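Local coordinates for metal-dependent phosphohydrolase, HDOD domain-containing (Geobacter sulfurreducens, PDB 3HC1), which is of unknown function but binds a pair of iron(III) ions through an HD-type set of histidines and acidic residues and is probably a metal-dependent phosphohydrolase, at residues V65-S70 / I98-I103; L114-L119 / I159-G164; I230-A235 / G268-S273. All blocks are in the same frame, centred on the assembly; numbering follows the deposited sequence. Where two conformers were deposited one is given.

Contact 1: residues V65-S70 / I98-I103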
loop_
_atom_site.group_PDB
_atom_site.type_symbol
_atom_site.label_atom_id
_atom_site.label_comp_id
_atom_site.label_asym_id
_atom_site.label_seq_id
_atom_site.Cartn_x
_atom_site.Cartn_y
_atom_site.Cartn_z
ATOM N N VAL A 65 -19.979 -3.548 2.694
ATOM C CA VAL A 65 -20.633 -4.541 3.577
ATOM C C VAL A 65 -19.863 -5.890 3.583
ATOM O O VAL A 65 -19.658 -6.488 4.647
ATOM C CB VAL A 65 -22.122 -4.714 3.210
ATOM C CG1 VAL A 65 -22.804 -5.716 4.128
ATOM C CG2 VAL A 65 -22.802 -3.370 3.293
ATOM N N HIS A 66 -19.375 -6.315 2.411
ATOM C CA HIS A 66 -18.575 -7.546 2.308
ATOM C C HIS A 66 -17.255 -7.478 3.110
ATOM O O HIS A 66 -16.930 -8.375 3.874
ATOM C CB HIS A 66 -18.320 -7.892 0.833
ATOM C CG HIS A 66 -17.456 -9.093 0.628
ATOM N ND1 HIS A 66 -17.959 -10.378 0.620
ATOM C CD2 HIS A 66 -16.121 -9.207 0.425
ATOM C CE1 HIS A 66 -16.968 -11.232 0.421
ATOM N NE2 HIS A 66 -15.842 -10.548 0.312
ATOM N N LEU A 67 -16.495 -6.411 2.933
ATOM C CA LEU A 67 -15.228 -6.264 3.674
ATOM C C LEU A 67 -15.523 -6.118 5.169
ATOM O O LEU A 67 -14.832 -6.700 5.975
ATOM C CB LEU A 67 -14.454 -5.069 3.159
ATOM C CG LEU A 67 -13.052 -4.820 3.704
ATOM C CD1 LEU A 67 -12.183 -6.129 3.619
ATOM C CD2 LEU A 67 -12.444 -3.660 2.923
ATOM N N ALA A 68 -16.583 -5.372 5.514
ATOM C CA ALA A 68 -16.983 -5.146 6.910
ATOM C C ALA A 68 -17.287 -6.469 7.584
ATOM O O ALA A 68 -16.888 -6.687 8.731
ATOM C CB ALA A 68 -18.228 -4.201 7.010
ATOM N N ASN A 69 -17.934 -7.369 6.850
ATOM C CA ASN A 69 -18.315 -8.647 7.415
ATOM C C ASN A 69 -17.194 -9.641 7.485
ATOM O O ASN A 69 -17.327 -10.649 8.160
ATOM C CB ASN A 69 -19.503 -9.270 6.673
ATOM C CG ASN A 69 -20.237 -10.263 7.526
ATOM O OD1 ASN A 69 -20.398 -10.064 8.736
ATOM N ND2 ASN A 69 -20.676 -11.347 6.916
ATOM N N SER A 70 -16.076 -9.371 6.825
ATOM C CA SER A 70 -14.946 -10.284 6.900
ATOM C C SER A 70 -14.436 -10.411 8.349
ATOM O O SER A 70 -14.538 -9.465 9.147
ATOM C CB SER A 70 -13.827 -9.850 5.956
ATOM O OG SER A 70 -13.238 -8.645 6.377
ATOM N N ILE A 98 -14.026 1.842 3.022
ATOM C CA ILE A 98 -14.466 2.605 1.826
ATOM C C ILE A 98 -13.270 2.878 0.873
ATOM O O ILE A 98 -13.345 2.649 -0.353
ATOM C CB ILE A 98 -15.188 3.936 2.214
ATOM C CG1 ILE A 98 -16.531 3.633 2.915
ATOM C CG2 ILE A 98 -15.466 4.757 0.973
ATOM C CD1 ILE A 98 -17.288 4.856 3.392
ATOM N N PHE A 99 -12.183 3.354 1.463
ATOM C CA PHE A 99 -10.978 3.600 0.712
ATOM C C PHE A 99 -10.565 2.356 -0.094
ATOM O O PHE A 99 -10.297 2.443 -1.283
ATOM C CB PHE A 99 -9.849 4.021 1.650
ATOM C CG PHE A 99 -8.578 4.321 0.943
ATOM C CD1 PHE A 99 -8.350 5.588 0.433
ATOM C CD2 PHE A 99 -7.616 3.346 0.784
ATOM C CE1 PHE A 99 -7.172 5.868 -0.231
ATOM C CE2 PHE A 99 -6.427 3.632 0.110
ATOM C CZ PHE A 99 -6.226 4.892 -0.384
ATOM N N THR A 100 -10.568 1.213 0.579
ATOM C CA THR A 100 -10.176 -0.080 -0.002
ATOM C C THR A 100 -11.108 -0.500 -1.129
ATOM O O THR A 100 -10.665 -0.957 -2.183
ATOM C CB THR A 100 -10.124 -1.154 1.131
ATOM O OG1 THR A 100 -9.156 -0.719 2.103
ATOM C CG2 THR A 100 -9.750 -2.533 0.611
ATOM N N CYS A 101 -12.413 -0.345 -0.895
ATOM C CA CYS A 101 -13.402 -0.799 -1.858
ATOM C C CYS A 101 -13.494 0.083 -3.048
ATOM O O CYS A 101 -13.906 -0.389 -4.077
ATOM C CB CYS A 101 -14.781 -0.948 -1.220
ATOM S SG CYS A 101 -14.739 -2.263 -0.000
ATOM N N ALA A 102 -13.060 1.333 -2.916
ATOM C CA ALA A 102 -13.031 2.270 -4.048
ATOM C C ALA A 102 -11.711 2.160 -4.804
ATOM O O ALA A 102 -11.705 2.218 -6.010
ATOM C CB ALA A 102 -13.250 3.739 -3.588
ATOM N N ILE A 103 -10.600 2.013 -4.095
ATOM C CA ILE A 103 -9.298 1.988 -4.753
ATOM C C ILE A 103 -9.143 0.680 -5.607
ATOM O O ILE A 103 -8.327 0.626 -6.515
ATOM C CB ILE A 103 -8.176 2.183 -3.747
ATOM C CG1 ILE A 103 -6.878 2.671 -4.433
ATOM C CG2 ILE A 103 -7.922 0.945 -2.920
ATOM C CD1 ILE A 103 -6.899 4.131 -4.736
#
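Leu67 reaches across to Thr100 and Cys101 with a single branch, and tracing it atom by atom locates the whole contact. Its CB leaves the helix directed at segment 98-103 and already lies 4.2 Å from Cys101 SG. The first torsion, -174°, turns CG away from the backbone N and carries the branch point outward; CG itself stays 4.8 Å from Cys101 SG and 5.1 Å from Thr100 CG2, so it positions the methyls rather than touching. CD2 rests against both, 3.7 Å from Thr100 CG2 and 4.0 Å from Cys101 SG, the two partners being neighbours on the same face of helix 82-108. Leu67 CD1 diverges, ending 5.3 Å from Thr100 CG2. The Leu67 and Thr100 side chains meet at about a right angle.

The helices joined here, 58-69 and 82-108, belong to the all-helical HDOD domain, and the contact brings the last turn of the first against the long second one. All three touching residues are buried, yet the two segments bury only 114 Å² in all, both sides summed; Leu60 and Val64, earlier on helix 58-69, also press on Cys101, and Phe303 near the C terminus meets it too.

The two branches of Thr100 part: CG2, anti to the backbone N, meets the leucine methyl, while OG1, beside that N, is hydrogen-bonded to Tyr146 OH and Glu96 O. A polar link between the two helices comes one turn before Leu67, where Arg63 NH1 is hydrogen-bonded to Cys101 O.

Contact 2: residues L114-L119 / I159-G164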
loop_
_atom_site.group_PDB
_atom_site.type_symbol
_atom_site.label_atom_id
_atom_site.label_comp_id
_atom_site.label_asym_id
_atom_site.label_seq_id
_atom_site.Cartn_x
_atom_site.Cartn_y
_atom_site.Cartn_z
ATOM N N LEU A 114 2.033 -8.232 -15.871
ATOM C CA LEU A 114 1.755 -8.806 -14.554
ATOM C C LEU A 114 0.231 -8.888 -14.312
ATOM O O LEU A 114 -0.542 -7.977 -14.681
ATOM C CB LEU A 114 2.356 -7.913 -13.474
ATOM C CG LEU A 114 3.613 -8.407 -12.780
ATOM C CD1 LEU A 114 4.677 -8.785 -13.808
ATOM C CD2 LEU A 114 4.110 -7.306 -11.828
ATOM N N ASN A 115 -0.193 -9.961 -13.653
ATOM C CA ASN A 115 -1.596 -10.219 -13.450
ATOM C C ASN A 115 -2.137 -9.174 -12.497
ATOM O O ASN A 115 -1.446 -8.773 -11.569
ATOM C CB ASN A 115 -1.834 -11.637 -12.925
ATOM C CG ASN A 115 -1.493 -12.741 -13.963
ATOM O OD1 ASN A 115 -1.383 -12.491 -15.125
ATOM N ND2 ASN A 115 -1.328 -13.958 -13.496
ATOM N N ARG A 116 -3.361 -8.722 -12.732
ATOM C CA ARG A 116 -4.024 -7.778 -11.854
ATOM C C ARG A 116 -3.945 -8.177 -10.397
ATOM O O ARG A 116 -3.637 -7.359 -9.512
ATOM C CB ARG A 116 -5.493 -7.624 -12.236
ATOM C CG ARG A 116 -5.690 -6.946 -13.554
ATOM C CD ARG A 116 -7.155 -6.976 -13.940
ATOM N NE ARG A 116 -7.559 -8.239 -14.548
ATOM C CZ ARG A 116 -7.560 -8.527 -15.851
ATOM N NH1 ARG A 116 -7.127 -7.677 -16.785
ATOM N NH2 ARG A 116 -8.004 -9.719 -16.220
ATOM N N SER A 117 -4.226 -9.448 -10.155
ATOM C CA SER A 117 -4.299 -9.982 -8.799
ATOM C C SER A 117 -2.970 -9.956 -8.080
ATOM O O SER A 117 -2.940 -9.908 -6.871
ATOM C CB SER A 117 -4.753 -11.444 -8.833
ATOM O OG SER A 117 -3.803 -12.213 -9.536
ATOM N N THR A 118 -1.881 -10.054 -8.818
ATOM C CA THR A 118 -0.534 -10.007 -8.228
ATOM C C THR A 118 -0.263 -8.659 -7.516
ATOM O O THR A 118 0.197 -8.604 -6.371
ATOM C CB THR A 118 0.501 -10.299 -9.361
ATOM O OG1 THR A 118 0.216 -11.608 -9.839
ATOM C CG2 THR A 118 1.978 -10.287 -8.883
ATOM N N LEU A 119 -0.575 -7.587 -8.224
ATOM C CA LEU A 119 -0.319 -6.255 -7.704
ATOM C C LEU A 119 -1.281 -5.928 -6.567
ATOM O O LEU A 119 -0.871 -5.353 -5.578
ATOM C CB LEU A 119 -0.369 -5.207 -8.828
ATOM C CG LEU A 119 0.981 -5.074 -9.574
ATOM C CD1 LEU A 119 1.480 -6.387 -10.201
ATOM C CD2 LEU A 119 0.901 -3.981 -10.626
ATOM N N ILE A 159 2.766 1.529 -14.656
ATOM C CA ILE A 159 3.624 1.032 -15.705
ATOM C C ILE A 159 2.988 -0.233 -16.336
ATOM O O ILE A 159 3.049 -0.405 -17.566
ATOM C CB ILE A 159 5.029 0.718 -15.193
ATOM C CG1 ILE A 159 5.693 1.988 -14.629
ATOM C CG2 ILE A 159 5.920 0.085 -16.256
ATOM C CD1 ILE A 159 7.001 1.681 -13.967
ATOM N N ASN A 160 2.435 -1.100 -15.474
ATOM C CA ASN A 160 1.844 -2.399 -15.887
ATOM C C ASN A 160 0.672 -2.182 -16.847
ATOM O O ASN A 160 0.582 -2.836 -17.879
ATOM C CB ASN A 160 1.403 -3.229 -14.668
ATOM C CG ASN A 160 0.927 -4.645 -15.056
ATOM O OD1 ASN A 160 1.545 -5.335 -15.897
ATOM N ND2 ASN A 160 -0.154 -5.071 -14.455
ATOM N N PHE A 161 -0.195 -1.234 -16.520
ATOM C CA PHE A 161 -1.441 -1.035 -17.272
ATOM C C PHE A 161 -1.251 -0.036 -18.422
ATOM O O PHE A 161 -1.952 -0.111 -19.435
ATOM C CB PHE A 161 -2.578 -0.535 -16.385
ATOM C CG PHE A 161 -3.213 -1.571 -15.489
ATOM C CD1 PHE A 161 -3.064 -2.956 -15.711
ATOM C CD2 PHE A 161 -4.034 -1.139 -14.443
ATOM C CE1 PHE A 161 -3.684 -3.858 -14.915
ATOM C CE2 PHE A 161 -4.678 -2.064 -13.627
ATOM C CZ PHE A 161 -4.498 -3.425 -13.872
ATOM N N PHE A 162 -0.322 0.912 -18.253
ATOM C CA PHE A 162 -0.254 2.046 -19.165
ATOM C C PHE A 162 0.968 2.098 -20.015
ATOM O O PHE A 162 0.967 2.805 -21.007
ATOM C CB PHE A 162 -0.469 3.363 -18.416
ATOM C CG PHE A 162 -1.835 3.480 -17.859
ATOM C CD1 PHE A 162 -2.856 4.037 -18.623
ATOM C CD2 PHE A 162 -2.131 2.955 -16.631
ATOM C CE1 PHE A 162 -4.147 4.113 -18.126
ATOM C CE2 PHE A 162 -3.429 3.013 -16.120
ATOM C CZ PHE A 162 -4.438 3.601 -16.876
ATOM N N ARG A 163 2.010 1.401 -19.618
ATOM C CA ARG A 163 3.211 1.240 -20.415
ATOM C C ARG A 163 3.556 -0.252 -20.444
ATOM O O ARG A 163 4.700 -0.618 -20.284
ATOM C CB ARG A 163 4.394 2.046 -19.830
ATOM C CG ARG A 163 4.174 3.550 -19.750
ATOM C CD ARG A 163 3.969 4.174 -21.091
ATOM N NE ARG A 163 5.133 4.103 -21.946
ATOM C CZ ARG A 163 5.997 5.098 -22.179
ATOM N NH1 ARG A 163 5.862 6.298 -21.605
ATOM N NH2 ARG A 163 7.019 4.888 -23.013
ATOM N N GLY A 164 2.550 -1.095 -20.650
ATOM C CA GLY A 164 2.728 -2.548 -20.551
ATOM C C GLY A 164 3.723 -3.113 -21.540
ATOM O O GLY A 164 4.601 -3.941 -21.192
#
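Asn160 grips both backbone polar atoms of Leu114 with its side-chain amide. Leu114 N donates to Asn160 OD1 over 2.9 Å at an N-H...O angle of 163°, and Asn160 ND2 donates to Leu114 O over 2.9 Å at 156°. Both bonds are fairly straight, but each donor is tilted from the plane of the carbonyl it meets. This two-point pairing of an amide with one extended residue belongs to the helical HD-domain fold, joining the loop that leads into helix 116-136, which carries the iron ligand His122, to the end of helix 154-162, which directly follows the ligands His152 and Asp153. Asn160 CG stands anti to its backbone N (chi1 -174°), which carries the amide out from the helix toward Leu114. Gripped at both ends, the buried amide has its rotation fixed.

Leu114 CB rests 3.6 Å from Asn160 OD1, and the leucine side chain also meets Phe167 and Val171 of helix 164-177. Deeper in, Leu119 CD2 comes within 4.1 Å of Asn160 ND2; Leu119 was modelled in two conformers, so this approach is the less certain. Its side chain lies about 6 Å from those of His122 and Asp153, near the iron site without touching it.

Toward the surface, Arg116 runs across Phe161 at about a right angle. Its guanidinium goes elsewhere, NE to the Leu305 carboxylate and NH1 to Gly110 O, leaving the aliphatic CG of Arg116 at the edge of the ring, 3.7 Å from Phe161 CZ.

Contact 3: residues I230-A235 / G268-S273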
loop_
_atom_site.group_PDB
_atom_site.type_symbol
_atom_site.label_atom_id
_atom_site.label_comp_id
_atom_site.label_asym_id
_atom_site.label_seq_id
_atom_site.Cartn_x
_atom_site.Cartn_y
_atom_site.Cartn_z
ATOM N N ILE A 230 5.725 6.481 9.026
ATOM C CA ILE A 230 4.873 5.835 8.037
ATOM C C ILE A 230 5.694 5.150 6.953
ATOM O O ILE A 230 5.435 4.008 6.636
ATOM C CB ILE A 230 3.817 6.813 7.420
ATOM C CG1 ILE A 230 2.837 7.313 8.522
ATOM C CG2 ILE A 230 3.046 6.099 6.326
ATOM C CD1 ILE A 230 1.941 8.485 8.128
ATOM N N VAL A 231 6.673 5.855 6.393
ATOM C CA VAL A 231 7.494 5.329 5.335
ATOM C C VAL A 231 8.235 4.090 5.856
ATOM O O VAL A 231 8.281 3.057 5.185
ATOM C CB VAL A 231 8.580 6.310 4.821
ATOM C CG1 VAL A 231 9.224 5.673 3.550
ATOM C CG2 VAL A 231 8.016 7.697 4.522
ATOM N N ALA A 232 8.803 4.209 7.064
ATOM C CA ALA A 232 9.528 3.120 7.676
ATOM C C ALA A 232 8.627 1.878 7.812
ATOM O O ALA A 232 9.067 0.762 7.486
ATOM C CB ALA A 232 10.110 3.571 9.022
HETATM N N MSE A 233 7.359 2.093 8.220
HETATM C CA MSE A 233 6.379 1.019 8.376
HETATM C C MSE A 233 6.062 0.308 7.074
HETATM O O MSE A 233 6.003 -0.947 7.003
HETATM C CB MSE A 233 5.080 1.544 9.104
HETATM C CG MSE A 233 5.407 1.704 10.623
HETATM SE SE MSE A 233 4.030 2.745 11.427
HETATM C CE MSE A 233 5.187 3.273 12.905
ATOM N N VAL A 234 5.859 1.103 6.042
ATOM C CA VAL A 234 5.491 0.556 4.714
ATOM C C VAL A 234 6.721 -0.074 4.077
ATOM O O VAL A 234 6.596 -1.137 3.427
ATOM C CB VAL A 234 4.869 1.653 3.822
ATOM C CG1 VAL A 234 4.750 1.216 2.271
ATOM C CG2 VAL A 234 3.508 2.152 4.421
ATOM N N ALA A 235 7.904 0.536 4.228
ATOM C CA ALA A 235 9.119 -0.106 3.664
ATOM C C ALA A 235 9.327 -1.453 4.295
ATOM O O ALA A 235 9.639 -2.411 3.576
ATOM C CB ALA A 235 10.423 0.725 3.830
ATOM N N GLY A 268 14.742 1.213 13.966
ATOM C CA GLY A 268 15.361 2.433 14.449
ATOM C C GLY A 268 14.676 3.728 13.999
ATOM O O GLY A 268 14.577 4.696 14.768
ATOM N N VAL A 269 14.157 3.752 12.777
ATOM C CA VAL A 269 13.516 4.962 12.256
ATOM C C VAL A 269 12.210 5.231 13.005
ATOM O O VAL A 269 11.909 6.400 13.407
ATOM C CB VAL A 269 13.358 4.873 10.710
ATOM C CG1 VAL A 269 12.477 6.007 10.157
ATOM C CG2 VAL A 269 14.774 4.937 10.089
ATOM N N ILE A 270 11.489 4.148 13.287
ATOM C CA ILE A 270 10.235 4.215 14.052
ATOM C C ILE A 270 10.551 4.721 15.463
ATOM O O ILE A 270 9.890 5.655 15.905
ATOM C CB ILE A 270 9.496 2.863 14.092
ATOM C CG1 ILE A 270 9.028 2.498 12.699
ATOM C CG2 ILE A 270 8.284 2.908 15.055
ATOM C CD1 ILE A 270 8.566 1.069 12.515
ATOM N N ARG A 271 11.572 4.158 16.146
ATOM C CA ARG A 271 11.968 4.651 17.476
ATOM C C ARG A 271 12.411 6.117 17.514
ATOM O O ARG A 271 12.125 6.799 18.477
ATOM C CB ARG A 271 13.119 3.848 18.098
ATOM C CG ARG A 271 12.739 2.493 18.525
ATOM C CD ARG A 271 13.691 1.879 19.552
ATOM N NE ARG A 271 13.056 0.632 19.956
ATOM C CZ ARG A 271 13.184 -0.538 19.338
ATOM N NH1 ARG A 271 14.015 -0.683 18.315
ATOM N NH2 ARG A 271 12.502 -1.589 19.790
ATOM N N ARG A 272 13.181 6.563 16.537
ATOM C CA ARG A 272 13.570 7.969 16.474
ATOM C C ARG A 272 12.321 8.859 16.217
ATOM O O ARG A 272 12.285 9.997 16.689
ATOM C CB ARG A 272 14.663 8.204 15.425
ATOM C CG ARG A 272 14.133 8.629 14.068
ATOM C CD ARG A 272 15.177 8.645 12.961
ATOM N NE ARG A 272 14.571 9.027 11.659
ATOM C CZ ARG A 272 15.134 8.790 10.465
ATOM N NH1 ARG A 272 16.290 8.141 10.380
ATOM N NH2 ARG A 272 14.530 9.189 9.323
ATOM N N SER A 273 11.315 8.350 15.492
ATOM C CA SER A 273 10.104 9.123 15.163
ATOM C C SER A 273 9.092 9.179 16.334
ATOM O O SER A 273 8.339 10.139 16.475
ATOM C CB SER A 273 9.395 8.559 13.906
ATOM O OG SER A 273 10.266 8.403 12.780
#
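Ala232 and Val269 form the tight centre of this helix pair: Ala232 CB lies 3.6 Å from Val269 CG1 and 4.0 Å from Ile270 CG1, so the one methyl meets two neighbouring side chains. At the alanine the CA atoms of Ala232 and Val269 come to 6.3 Å, the shortest such separation between the segments, and the local axes approach to 8.9 Å, running nearly antiparallel at 158°.

Beside this, selenomethionine Met233 extends the buried surface. Its CB sets off along the flank, but with chi1 at -75° Met233 CG meets Ile270 CD1 at 3.7 Å, and the extended chain beyond it carries Met233 CE on to Ile270 CG2 at 3.8 Å. The two side chains lie at about a right angle, and the isoleucine is contacted on both of its branches.

At the margin of the tight part, Arg272 runs out extended beside Val269. Val269 CG1, the same methyl that meets Ala232, lies 3.7 Å above the Arg272 guanidinium plane, off-centre, while Arg272 NE is hydrogen-bonded to Lys226 O, just ahead of helix 229-243. The outer side of helix 266-273 is built differently: Gly268 is exposed, and Arg271 points off to a salt bridge with Glu281 and a cation-pi contact with Phe279.

The covered helix, 229-243, has its Val234 against His152 and bears Asp238 just beyond the segment; these are two of the iron ligands in the H...HD...D pattern of the HD-domain metal site.

How the contacts relate
From the N terminus the three contacts follow in series, none nesting or crossing. Contact 1 closes first, over a 27-residue connection, tying helix 58-69 to helix 82-108. Contact 2 joins the start of the next long helix, 116-136, to the end of helix 154-162, and its 39-residue loop contains the iron ligands His122, His152 and Asp153. His193, His217 and His218 fall between contacts 2 and 3. Contact 3 then joins helix 229-243 to helix 266-273 across 32 residues, among them Asp238 and Glu249. Spatially they stay separate: centres of contacts 1 and 2 are about 22 Å apart, and contact 3 lies across the chain's centre from both.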